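Local coordinates for putative alpha-N-acetylgalactosaminidase (Bacillus halodurans C-125, PDB 3CC1), which probably hydrolyses terminal alpha-linked N-acetylgalactosamine residues, as a putative glycoside hydrolase with a TIM-barrel domain and a C-terminal beta-sandwich domain, at residues A162-N167 with M201-A205; F170-A174 with C209-M213; Q383-D387 with S408-S412; D355-W359 with A371-H376. All coordinates share one frame. Residue numbers count along the deposited sequence, not the author numbering.

Contact 1. Residues A162-N167 with M201-A205. With SO4 (sulfate ion), chain D.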
loop_
_atom_site.group_PDB
_atom_site.type_symbol
_atom_site.label_atom_id
_atom_site.label_comp_id
_atom_site.label_asym_id
_atom_site.label_seq_id
_atom_site.Cartn_x
_atom_site.Cartn_y
_atom_site.Cartn_z
ATOM N N ALA A 162 29.744 26.176 -19.160
ATOM C CA ALA A 162 28.428 25.828 -18.628
ATOM C C ALA A 162 28.008 26.796 -17.509
ATOM O O ALA A 162 26.849 27.285 -17.468
ATOM C CB ALA A 162 28.422 24.365 -18.120
ATOM N N GLN A 163 28.934 27.057 -16.586
ATOM C CA GLN A 163 28.666 27.948 -15.467
ATOM C C GLN A 163 28.420 29.354 -16.012
ATOM O O GLN A 163 27.574 30.096 -15.515
ATOM C CB GLN A 163 29.843 27.969 -14.475
ATOM C CG GLN A 163 29.569 28.869 -13.280
ATOM C CD GLN A 163 28.432 28.357 -12.439
ATOM O OE1 GLN A 163 28.525 27.261 -11.870
ATOM N NE2 GLN A 163 27.358 29.134 -12.336
ATOM N N SER A 164 29.152 29.701 -17.065
ATOM C CA SER A 164 29.028 31.030 -17.682
ATOM C C SER A 164 27.634 31.245 -18.236
ATOM O O SER A 164 27.046 32.329 -18.097
ATOM C CB SER A 164 30.049 31.236 -18.803
ATOM O OG SER A 164 31.358 31.316 -18.278
ATOM N N TYR A 165 27.102 30.207 -18.864
ATOM C CA TYR A 165 25.725 30.261 -19.358
ATOM C C TYR A 165 24.733 30.565 -18.256
ATOM O O TYR A 165 23.928 31.487 -18.370
ATOM C CB TYR A 165 25.329 28.973 -20.082
ATOM C CG TYR A 165 23.951 29.102 -20.622
ATOM C CD1 TYR A 165 23.677 30.000 -21.643
ATOM C CD2 TYR A 165 22.892 28.441 -20.043
ATOM C CE1 TYR A 165 22.374 30.202 -22.108
ATOM C CE2 TYR A 165 21.592 28.611 -20.520
ATOM C CZ TYR A 165 21.322 29.498 -21.531
ATOM O OH TYR A 165 20.005 29.649 -22.007
ATOM N N TYR A 166 24.803 29.808 -17.169
ATOM C CA TYR A 166 23.879 30.032 -16.057
ATOM C C TYR A 166 24.104 31.402 -15.426
ATOM O O TYR A 166 23.170 32.092 -15.070
ATOM C CB TYR A 166 23.928 28.854 -15.046
ATOM C CG TYR A 166 23.027 27.691 -15.459
ATOM C CD1 TYR A 166 21.689 27.891 -15.673
ATOM C CD2 TYR A 166 23.523 26.409 -15.651
ATOM C CE1 TYR A 166 20.853 26.858 -16.023
ATOM C CE2 TYR A 166 22.687 25.354 -16.012
ATOM C CZ TYR A 166 21.360 25.578 -16.195
ATOM O OH TYR A 166 20.516 24.528 -16.542
ATOM N N ASN A 167 25.358 31.816 -15.321
ATOM C CA ASN A 167 25.681 33.142 -14.804
ATOM C C ASN A 167 24.972 34.205 -15.613
ATOM O O ASN A 167 24.380 35.137 -15.056
ATOM C CB ASN A 167 27.194 33.411 -14.874
ATOM C CG ASN A 167 27.967 32.678 -13.800
ATOM O OD1 ASN A 167 27.373 32.073 -12.889
ATOM N ND2 ASN A 167 29.291 32.708 -13.904
HETATM N N MSE A 201 25.399 24.653 -10.144
HETATM C CA MSE A 201 25.714 25.794 -11.028
HETATM C C MSE A 201 24.658 26.896 -10.931
HETATM O O MSE A 201 24.996 28.063 -10.917
HETATM C CB MSE A 201 25.824 25.358 -12.490
HETATM C CG MSE A 201 27.067 24.553 -12.759
HETATM SE SE MSE A 201 27.405 24.239 -14.650
HETATM C CE MSE A 201 25.706 23.507 -15.200
ATOM N N ILE A 202 23.380 26.491 -10.897
ATOM C CA ILE A 202 22.273 27.434 -10.809
ATOM C C ILE A 202 22.458 28.213 -9.514
ATOM O O ILE A 202 22.340 29.427 -9.464
ATOM C CB ILE A 202 20.891 26.733 -10.918
ATOM C CG1 ILE A 202 20.713 26.213 -12.360
ATOM C CG2 ILE A 202 19.758 27.690 -10.478
ATOM C CD1 ILE A 202 19.651 25.117 -12.557
ATOM N N GLN A 203 22.819 27.498 -8.470
ATOM C CA GLN A 203 22.940 28.107 -7.149
ATOM C C GLN A 203 24.065 29.135 -7.110
ATOM O O GLN A 203 23.914 30.247 -6.584
ATOM C CB GLN A 203 23.108 27.038 -6.074
ATOM C CG GLN A 203 21.815 26.273 -5.791
ATOM C CD GLN A 203 22.022 25.097 -4.851
ATOM O OE1 GLN A 203 23.069 24.463 -4.863
ATOM N NE2 GLN A 203 21.014 24.807 -4.029
ATOM N N ARG A 204 25.183 28.776 -7.722
ATOM C CA ARG A 204 26.313 29.676 -7.825
ATOM C C ARG A 204 26.001 30.906 -8.662
ATOM O O ARG A 204 26.454 32.008 -8.345
ATOM C CB ARG A 204 27.523 28.943 -8.403
ATOM C CG ARG A 204 28.092 27.976 -7.419
ATOM C CD ARG A 204 29.468 27.524 -7.824
ATOM N NE ARG A 204 29.380 26.463 -8.810
ATOM C CZ ARG A 204 29.488 25.173 -8.512
ATOM N NH1 ARG A 204 29.686 24.796 -7.260
ATOM N NH2 ARG A 204 29.383 24.262 -9.470
ATOM N N ALA A 205 25.224 30.699 -9.729
ATOM C CA ALA A 205 24.839 31.769 -10.656
ATOM C C ALA A 205 23.941 32.777 -9.979
ATOM O O ALA A 205 24.170 33.978 -10.059
ATOM C CB ALA A 205 24.143 31.185 -11.919
HETATM S S SO4 D . 33.138 28.499 -16.926
HETATM O O1 SO4 D . 33.136 28.771 -15.492
HETATM O O2 SO4 D . 33.397 27.106 -17.264
HETATM O O3 SO4 D . 34.181 29.275 -17.560
HETATM O O4 SO4 D . 31.874 28.910 -17.544
HETATM O O HOH W 1 30.713 26.128 -11.153
HETATM O O HOH W 2 25.190 35.582 -12.373
#
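A glutamine side chain reaches across from one helix and bonds to the backbone of the next. Gln163 NE2 donates to Met201 O at 3.0 Å, although that carbonyl already accepts the helical bond from Ala205 N at 2.9 Å. The same NE2 gives its other bond to Asn167 OD1, 3.0 Å away and one turn along its own helix. Gln163 OE1 accepts from Arg204 NE at 3.3 Å, and water 1 donates to this OE1 at 2.6 Å. The short helix segments cross at -50° with axes 8.6 Å apart. The backbones come closest at Asn167 and Ala205, whose CA atoms are 4.4 Å apart. Tyr166 covers the apolar side. Ile202 CG1 sits 3.8 Å from the Tyr166 ring centroid, a CH-pi contact over the face, while selenomethionine Met201 touches the ring edge (CE to Tyr166 CE2, 3.6 Å). Tyr166 OH bonds to Glu198. A sulfate, probably from the crystallisation liquor, binds Ser164 N and OG near the start of helix 162-175. These are neighbouring outer helices of the TIM-barrel domain. Apolar packing of Tyr166, Met201, Ile202 and Ala205 lies beside amide bonds from Gln163, so directional bonds add to the packing.

Contact 2. Residues F170-A174 with C209-M213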
loop_
_atom_site.group_PDB
_atom_site.type_symbol
_atom_site.label_atom_id
_atom_site.label_comp_id
_atom_site.label_asym_id
_atom_site.label_seq_id
_atom_site.Cartn_x
_atom_site.Cartn_y
_atom_site.Cartn_z
ATOM N N PHE A 170 21.085 34.573 -14.919
ATOM C CA PHE A 170 20.777 35.265 -13.658
ATOM C C PHE A 170 21.206 36.739 -13.676
ATOM O O PHE A 170 20.548 37.577 -13.070
ATOM C CB PHE A 170 21.278 34.482 -12.456
ATOM C CG PHE A 170 20.416 33.268 -12.187
ATOM C CD1 PHE A 170 19.238 33.406 -11.470
ATOM C CD2 PHE A 170 20.702 32.045 -12.777
ATOM C CE1 PHE A 170 18.395 32.324 -11.274
ATOM C CE2 PHE A 170 19.859 30.944 -12.605
ATOM C CZ PHE A 170 18.700 31.085 -11.852
ATOM N N GLU A 171 22.217 37.067 -14.469
ATOM C CA GLU A 171 22.505 38.479 -14.769
ATOM C C GLU A 171 21.353 39.134 -15.501
ATOM O O GLU A 171 20.946 40.249 -15.176
ATOM C CB GLU A 171 23.775 38.619 -15.596
ATOM C CG GLU A 171 25.042 38.403 -14.801
ATOM C CD GLU A 171 26.287 38.191 -15.699
ATOM O OE1 GLU A 171 26.210 38.493 -16.935
ATOM O OE2 GLU A 171 27.334 37.710 -15.158
ATOM N N LEU A 172 20.812 38.447 -16.498
ATOM C CA LEU A 172 19.658 38.954 -17.229
ATOM C C LEU A 172 18.447 39.175 -16.305
ATOM O O LEU A 172 17.782 40.224 -16.335
ATOM C CB LEU A 172 19.300 38.011 -18.384
ATOM C CG LEU A 172 18.222 38.472 -19.354
ATOM C CD1 LEU A 172 18.551 39.873 -19.970
ATOM C CD2 LEU A 172 18.069 37.381 -20.430
ATOM N N TYR A 173 18.173 38.191 -15.469
ATOM C CA TYR A 173 17.036 38.256 -14.567
ATOM C C TYR A 173 17.248 39.387 -13.545
ATOM O O TYR A 173 16.299 40.084 -13.181
ATOM C CB TYR A 173 16.764 36.900 -13.889
ATOM C CG TYR A 173 16.563 35.756 -14.861
ATOM C CD1 TYR A 173 16.076 35.992 -16.132
ATOM C CD2 TYR A 173 16.882 34.449 -14.510
ATOM C CE1 TYR A 173 15.920 34.958 -17.048
ATOM C CE2 TYR A 173 16.750 33.392 -15.434
ATOM C CZ TYR A 173 16.259 33.650 -16.688
ATOM O OH TYR A 173 16.062 32.652 -17.611
ATOM N N ALA A 174 18.486 39.568 -13.085
ATOM C CA ALA A 174 18.802 40.672 -12.167
ATOM C C ALA A 174 18.556 42.012 -12.856
ATOM O O ALA A 174 18.010 42.947 -12.258
ATOM C CB ALA A 174 20.227 40.583 -11.643
ATOM N N CYS A 209 24.823 36.955 -9.078
ATOM C CA CYS A 209 24.187 37.846 -10.062
ATOM C C CYS A 209 24.025 39.290 -9.580
ATOM O O CYS A 209 23.531 40.149 -10.303
ATOM C CB CYS A 209 22.828 37.289 -10.470
ATOM S SG CYS A 209 21.565 37.613 -9.269
ATOM N N GLY A 210 24.358 39.536 -8.334
ATOM C CA GLY A 210 24.355 40.887 -7.821
ATOM C C GLY A 210 23.020 41.474 -7.412
ATOM O O GLY A 210 22.928 42.673 -7.144
ATOM N N ARG A 211 21.988 40.654 -7.368
ATOM C CA ARG A 211 20.674 41.117 -6.905
ATOM C C ARG A 211 20.056 40.092 -5.964
ATOM O O ARG A 211 20.001 38.922 -6.298
ATOM C CB ARG A 211 19.732 41.341 -8.091
ATOM C CG ARG A 211 18.334 41.702 -7.678
ATOM C CD ARG A 211 17.389 41.830 -8.847
ATOM N NE ARG A 211 16.077 42.247 -8.367
ATOM C CZ ARG A 211 15.755 43.513 -8.085
ATOM N NH1 ARG A 211 16.641 44.470 -8.271
ATOM N NH2 ARG A 211 14.561 43.839 -7.632
ATOM N N PRO A 212 19.576 40.523 -4.793
ATOM C CA PRO A 212 18.904 39.558 -3.921
ATOM C C PRO A 212 17.735 38.916 -4.632
ATOM O O PRO A 212 16.884 39.600 -5.214
ATOM C CB PRO A 212 18.412 40.410 -2.753
ATOM C CG PRO A 212 19.269 41.637 -2.802
ATOM C CD PRO A 212 19.575 41.878 -4.228
HETATM N N MSE A 213 17.699 37.598 -4.552
HETATM C CA MSE A 213 16.812 36.808 -5.372
HETATM C C MSE A 213 16.583 35.416 -4.772
HETATM O O MSE A 213 17.527 34.707 -4.445
HETATM C CB MSE A 213 17.404 36.715 -6.798
HETATM C CG MSE A 213 16.371 36.466 -7.883
HETATM SE SE MSE A 213 17.087 36.183 -9.660
HETATM C CE MSE A 213 17.795 37.942 -9.913
HETATM O O HOH W 3 19.310 44.743 -9.623
#
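Cys209 follows helix 196-208 and turns its side chain toward helix 162-175. Its CB lies 3.8 Å from Phe170 CB, and its SG lies 4.0 Å from Ala174 CB. Gly210 then leaves the helical conformation with phi 80°, a value that favours glycine. The chain turns here, and Arg211 N makes a weak hydrogen bond back to Cys209 SG at 3.6 Å. Arg211 extends past the methyl of Ala174, with CB to CB at 3.7 Å. Water 3 accepts from Arg211 NH1 at 3.0 Å and donates weakly to Ala174 O at 3.4 Å. The charged end of Arg211 is held by a salt bridge to Asp179. After Pro212 the chain reaches selenomethionine Met213, which points back at the helix. Its CE is 3.6 Å from Ala174 N, and its SE lies beside the Phe170 ring, 5.3 Å from the centroid and at the edge: a Met-aromatic contact. This loop leads into strand 214-216 of the parallel barrel sheet. No direct hydrogen bond joins the two segments. Apolar and sulfur or selenium contacts carry the join, and the polar link between them is a single water, weakly bound to Ala174 O.

Contact 3. Residues Q383-D387 with S408-S412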
loop_
_atom_site.group_PDB
_atom_site.type_symbol
_atom_site.label_atom_id
_atom_site.label_comp_id
_atom_site.label_asym_id
_atom_site.label_seq_id
_atom_site.Cartn_x
_atom_site.Cartn_y
_atom_site.Cartn_z
ATOM N N GLN A 383 -10.623 12.396 17.391
ATOM C CA GLN A 383 -10.259 12.546 18.793
ATOM C C GLN A 383 -8.907 13.226 18.909
ATOM O O GLN A 383 -8.062 13.149 18.022
ATOM C CB GLN A 383 -10.093 11.202 19.503
ATOM C CG GLN A 383 -11.153 10.141 19.291
ATOM C CD GLN A 383 -12.293 10.160 20.307
ATOM O OE1 GLN A 383 -12.127 10.540 21.492
ATOM N NE2 GLN A 383 -13.475 9.711 19.848
ATOM N N PHE A 384 -8.689 13.807 20.069
ATOM C CA PHE A 384 -7.437 14.413 20.365
ATOM C C PHE A 384 -7.250 14.518 21.870
ATOM O O PHE A 384 -8.209 14.757 22.608
ATOM C CB PHE A 384 -7.384 15.768 19.615
ATOM C CG PHE A 384 -6.544 16.757 20.256
ATOM C CD1 PHE A 384 -5.194 16.672 20.152
ATOM C CD2 PHE A 384 -7.102 17.775 20.947
ATOM C CE1 PHE A 384 -4.406 17.575 20.793
ATOM C CE2 PHE A 384 -6.340 18.676 21.594
ATOM C CZ PHE A 384 -4.987 18.571 21.535
ATOM N N ARG A 385 -6.018 14.301 22.325
ATOM C CA ARG A 385 -5.638 14.498 23.742
ATOM C C ARG A 385 -4.393 15.347 23.844
ATOM O O ARG A 385 -3.517 15.345 22.970
ATOM C CB ARG A 385 -5.360 13.158 24.454
ATOM C CG ARG A 385 -6.473 12.146 24.454
ATOM C CD ARG A 385 -5.994 10.831 25.159
ATOM N NE ARG A 385 -4.702 10.422 24.642
ATOM C CZ ARG A 385 -4.501 9.653 23.574
ATOM N NH1 ARG A 385 -5.520 9.136 22.913
ATOM N NH2 ARG A 385 -3.277 9.450 23.147
ATOM N N LEU A 386 -4.323 16.093 24.923
ATOM C CA LEU A 386 -3.190 16.994 25.157
ATOM C C LEU A 386 -1.833 16.275 25.174
ATOM O O LEU A 386 -0.815 16.840 24.789
ATOM C CB LEU A 386 -3.410 17.808 26.441
ATOM C CG LEU A 386 -4.545 18.843 26.345
ATOM C CD1 LEU A 386 -4.839 19.551 27.719
ATOM C CD2 LEU A 386 -4.265 19.910 25.247
ATOM N N ASP A 387 -1.818 15.029 25.628
ATOM C CA ASP A 387 -0.561 14.252 25.702
ATOM C C ASP A 387 0.075 14.009 24.335
ATOM O O ASP A 387 1.238 13.705 24.241
ATOM C CB ASP A 387 -0.723 12.926 26.490
ATOM C CG ASP A 387 -1.894 12.047 26.001
ATOM O OD1 ASP A 387 -1.835 11.532 24.870
ATOM O OD2 ASP A 387 -2.857 11.867 26.774
ATOM N N SER A 408 -13.044 24.032 26.942
ATOM C CA SER A 408 -11.787 23.816 27.622
ATOM C C SER A 408 -11.487 22.324 27.530
ATOM O O SER A 408 -12.378 21.529 27.192
ATOM C CB SER A 408 -11.879 24.319 29.060
ATOM O OG SER A 408 -12.564 23.368 29.837
ATOM N N LEU A 409 -10.227 21.944 27.711
ATOM C CA LEU A 409 -9.841 20.554 27.629
ATOM C C LEU A 409 -8.741 20.327 28.635
ATOM O O LEU A 409 -7.741 21.042 28.617
ATOM C CB LEU A 409 -9.354 20.212 26.204
ATOM C CG LEU A 409 -8.994 18.740 25.990
ATOM C CD1 LEU A 409 -10.279 17.861 26.021
ATOM C CD2 LEU A 409 -8.178 18.582 24.648
ATOM N N ALA A 410 -8.951 19.343 29.511
ATOM C CA ALA A 410 -8.039 18.983 30.586
ATOM C C ALA A 410 -7.167 17.816 30.136
ATOM O O ALA A 410 -7.548 17.055 29.237
ATOM C CB ALA A 410 -8.845 18.583 31.861
ATOM N N PRO A 411 -5.988 17.652 30.742
ATOM C CA PRO A 411 -5.173 16.513 30.315
ATOM C C PRO A 411 -5.872 15.127 30.473
ATOM O O PRO A 411 -5.556 14.157 29.748
ATOM C CB PRO A 411 -3.963 16.618 31.239
ATOM C CG PRO A 411 -3.871 18.027 31.557
ATOM C CD PRO A 411 -5.290 18.466 31.745
ATOM N N SER A 412 -6.837 15.033 31.385
ATOM C CA SER A 412 -7.498 13.750 31.600
ATOM C C SER A 412 -8.638 13.469 30.621
ATOM O O SER A 412 -9.313 12.456 30.761
ATOM C CB SER A 412 -8.072 13.679 33.008
ATOM O OG SER A 412 -8.959 14.770 33.237
HETATM O O HOH W 4 -6.473 15.974 26.768
HETATM O O HOH W 5 -3.612 14.250 27.977
#
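Leu386 is the main bump of this contact. Its side chain points toward segment 408-412 and fits into the bend where strand 404-409 gives way to loop. The hollow is lined by backbone as much as by side chains. Leu386 CD1 lies 3.4 Å from Leu409 O, 3.8 Å from Ala410 C and 3.8 Å from Pro411 N. The Pro411 ring borders the hollow, with its CD 4.2 Å from Leu386 CD1. Leu409 is the answering bump. Its CD2 enters the space between Phe384 and Leu386, 3.6 Å from Phe384 CE2 and 4.0 Å from Leu386 CG. The two backbones do not pair directly. Two waters fill the gap instead. Water 4 accepts from Leu386 N at 2.8 Å and donates to Ala410 O at 2.9 Å. Water 5 donates to Pro411 O at 2.6 Å and to Asp387 OD2 at 2.8 Å. Arg385 forms a salt bridge with Asp387 (NH2 to OD1, 3.1 Å). Arg385 NH2 also bonds to the Ile264 carbonyl of the second subunit. The contact brings together the two sheets of the C-terminal beta sandwich. Strand 380-384 pairs with 415-419, whereas 404-409 is an outermost strand of the larger sheet and pairs with 395-399. Leu429, Val395 and Phe415 from strands 424-431, 395-399 and 415-419 pack around Phe384, Leu386 and Leu409.

Contact 4. Residues D355-W359 with A371-H376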
loop_
_atom_site.group_PDB
_atom_site.type_symbol
_atom_site.label_atom_id
_atom_site.label_comp_id
_atom_site.label_asym_id
_atom_site.label_seq_id
_atom_site.Cartn_x
_atom_site.Cartn_y
_atom_site.Cartn_z
ATOM N N ASP A 355 -8.005 6.910 7.912
ATOM C CA ASP A 355 -8.362 8.169 7.252
ATOM C C ASP A 355 -8.645 9.335 8.205
ATOM O O ASP A 355 -9.123 10.382 7.797
ATOM C CB ASP A 355 -9.517 8.000 6.258
ATOM C CG ASP A 355 -9.069 7.462 4.877
ATOM O OD1 ASP A 355 -7.859 7.415 4.535
ATOM O OD2 ASP A 355 -9.977 7.098 4.119
ATOM N N LYS A 356 -8.357 9.150 9.477
ATOM C CA LYS A 356 -8.415 10.235 10.448
ATOM C C LYS A 356 -6.951 10.689 10.651
ATOM O O LYS A 356 -6.099 9.875 10.970
ATOM C CB LYS A 356 -9.038 9.754 11.761
ATOM C CG LYS A 356 -10.443 9.179 11.598
ATOM C CD LYS A 356 -10.989 8.660 12.863
ATOM C CE LYS A 356 -10.554 7.236 13.123
ATOM N NZ LYS A 356 -11.101 6.847 14.458
ATOM N N VAL A 357 -6.675 11.972 10.444
ATOM C CA VAL A 357 -5.336 12.489 10.475
ATOM C C VAL A 357 -5.238 13.704 11.392
ATOM O O VAL A 357 -6.147 14.523 11.458
ATOM C CB VAL A 357 -4.846 12.908 9.037
ATOM C CG1 VAL A 357 -3.406 13.400 9.089
ATOM C CG2 VAL A 357 -5.038 11.752 8.040
ATOM N N ALA A 358 -4.124 13.801 12.101
ATOM C CA ALA A 358 -3.826 14.961 12.999
ATOM C C ALA A 358 -2.413 15.475 12.729
ATOM O O ALA A 358 -1.516 14.679 12.421
ATOM C CB ALA A 358 -4.010 14.546 14.489
ATOM N N TRP A 359 -2.255 16.803 12.700
ATOM C CA TRP A 359 -0.958 17.474 12.631
ATOM C C TRP A 359 -1.008 18.558 13.732
ATOM O O TRP A 359 -2.096 18.951 14.167
ATOM C CB TRP A 359 -0.709 18.176 11.275
ATOM C CG TRP A 359 -0.377 17.275 10.120
ATOM C CD1 TRP A 359 -1.216 16.369 9.527
ATOM C CD2 TRP A 359 0.837 17.223 9.381
ATOM N NE1 TRP A 359 -0.582 15.729 8.522
ATOM C CE2 TRP A 359 0.679 16.231 8.400
ATOM C CE3 TRP A 359 2.040 17.905 9.462
ATOM C CZ2 TRP A 359 1.670 15.906 7.505
ATOM C CZ3 TRP A 359 3.024 17.578 8.602
ATOM C CH2 TRP A 359 2.838 16.581 7.615
ATOM N N ALA A 371 -4.419 20.466 13.795
ATOM C CA ALA A 371 -5.256 20.271 12.628
ATOM C C ALA A 371 -5.764 18.816 12.623
ATOM O O ALA A 371 -4.967 17.856 12.615
ATOM C CB ALA A 371 -4.467 20.604 11.328
ATOM N N LEU A 372 -7.080 18.686 12.603
ATOM C CA LEU A 372 -7.766 17.403 12.549
ATOM C C LEU A 372 -8.500 17.228 11.217
ATOM O O LEU A 372 -9.201 18.119 10.785
ATOM C CB LEU A 372 -8.766 17.272 13.724
ATOM C CG LEU A 372 -8.194 17.400 15.140
ATOM C CD1 LEU A 372 -9.319 17.554 16.217
ATOM C CD2 LEU A 372 -7.220 16.229 15.446
ATOM N N PHE A 373 -8.339 16.065 10.571
ATOM C CA PHE A 373 -8.812 15.890 9.219
ATOM C C PHE A 373 -9.599 14.595 9.059
ATOM O O PHE A 373 -9.099 13.525 9.397
ATOM C CB PHE A 373 -7.613 15.797 8.234
ATOM C CG PHE A 373 -6.707 16.995 8.209
ATOM C CD1 PHE A 373 -5.597 17.045 9.030
ATOM C CD2 PHE A 373 -6.912 18.027 7.317
ATOM C CE1 PHE A 373 -4.718 18.107 8.965
ATOM C CE2 PHE A 373 -6.033 19.113 7.264
ATOM C CZ PHE A 373 -4.933 19.133 8.085
ATOM N N ASN A 374 -10.824 14.688 8.548
ATOM C CA ASN A 374 -11.530 13.514 8.119
ATOM C C ASN A 374 -11.354 13.341 6.608
ATOM O O ASN A 374 -12.036 13.971 5.827
ATOM C CB ASN A 374 -13.007 13.576 8.480
ATOM C CG ASN A 374 -13.750 12.378 7.971
ATOM O OD1 ASN A 374 -13.126 11.381 7.625
ATOM N ND2 ASN A 374 -15.082 12.461 7.908
ATOM N N LEU A 375 -10.465 12.430 6.212
ATOM C CA LEU A 375 -10.161 12.168 4.783
ATOM C C LEU A 375 -11.110 11.129 4.171
ATOM O O LEU A 375 -11.005 10.781 3.011
ATOM C CB LEU A 375 -8.724 11.681 4.622
ATOM C CG LEU A 375 -7.629 12.616 5.113
ATOM C CD1 LEU A 375 -6.299 12.004 4.687
ATOM C CD2 LEU A 375 -7.865 14.037 4.564
ATOM N N HIS A 376 -12.029 10.651 4.977
ATOM C CA HIS A 376 -12.921 9.574 4.583
ATOM C C HIS A 376 -14.125 10.108 3.849
ATOM O O HIS A 376 -14.409 11.304 3.897
ATOM C CB HIS A 376 -13.398 8.796 5.820
ATOM C CG HIS A 376 -13.637 7.353 5.538
ATOM N ND1 HIS A 376 -12.691 6.562 4.907
ATOM C CD2 HIS A 376 -14.713 6.559 5.765
ATOM C CE1 HIS A 376 -13.180 5.341 4.766
ATOM N NE2 HIS A 376 -14.399 5.313 5.281
#
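Strands 356-362 and 368-374 form a beta hairpin of the C-terminal beta-sandwich domain. The strands run antiparallel, with short-segment axes 4.7 Å apart. Val357 and Phe373 form a hydrogen-bonded pair: Val357 N to Phe373 O at 3.1 Å and Phe373 N to Val357 O at 2.8 Å. Trp359 and Ala371 form the next, with Trp359 N to Ala371 O at 2.9 Å and Ala371 N to Trp359 O at 2.8 Å. Lys356 with Asn374 and Ala358 with Leu372 are non-hydrogen-bonded pairs. CA-H...O contacts fill in between the hydrogen bonds, such as Ala358 CA to Ala371 O at 3.1 Å. The hairpin lies within the larger antiparallel sheet, between strands 345-353 and 424-431. The face bearing Val357, Trp359, Ala371 and Phe373 turns to helices 247-262 and 298-310 of the barrel domain, which Trp359 and Phe373 touch; Phe373 meets Phe254 edge-to-face. The face with Ala358 and Leu372 looks inward to the sandwich, where Leu372 touches Leu382. Ala358 CB and Leu372 CD2 are 3.7 Å apart. Beyond the strands, Leu375 N bonds to Asp355 O at 2.9 Å, and His376 ND1 donates to Asp355 OD2 at 2.9 Å. Asp355 OD1 is held by Tyr251 and Arg352. Asn374 OD1 accepts from His376 N at 3.0 Å in an Asx turn.

Overall arrangement
Contacts 1 and 2 share helix 162-175 in the barrel domain and touch through Phe170, which packs on Ala205 and Ile202. Contacts 3 and 4 belong to the beta sandwich on the opposite side of the chain's centre. The centres of contacts 3 and 4 are about 17 Å apart, and Leu372 packs on Phe384 where they meet. Contacts 1 and 2 lie about 43 Å from contact 4, centre to centre. Contacts 1, 3 and 4 are largely buried; contact 2 is only partly so. Backbone ladder bonds dominate contact 4, and side-chain amides mark contact 1. Contacts 2 and 3 have no direct hydrogen bond between segments and use water. Other subunits reach contacts 3 and 4, but neither barrel contact.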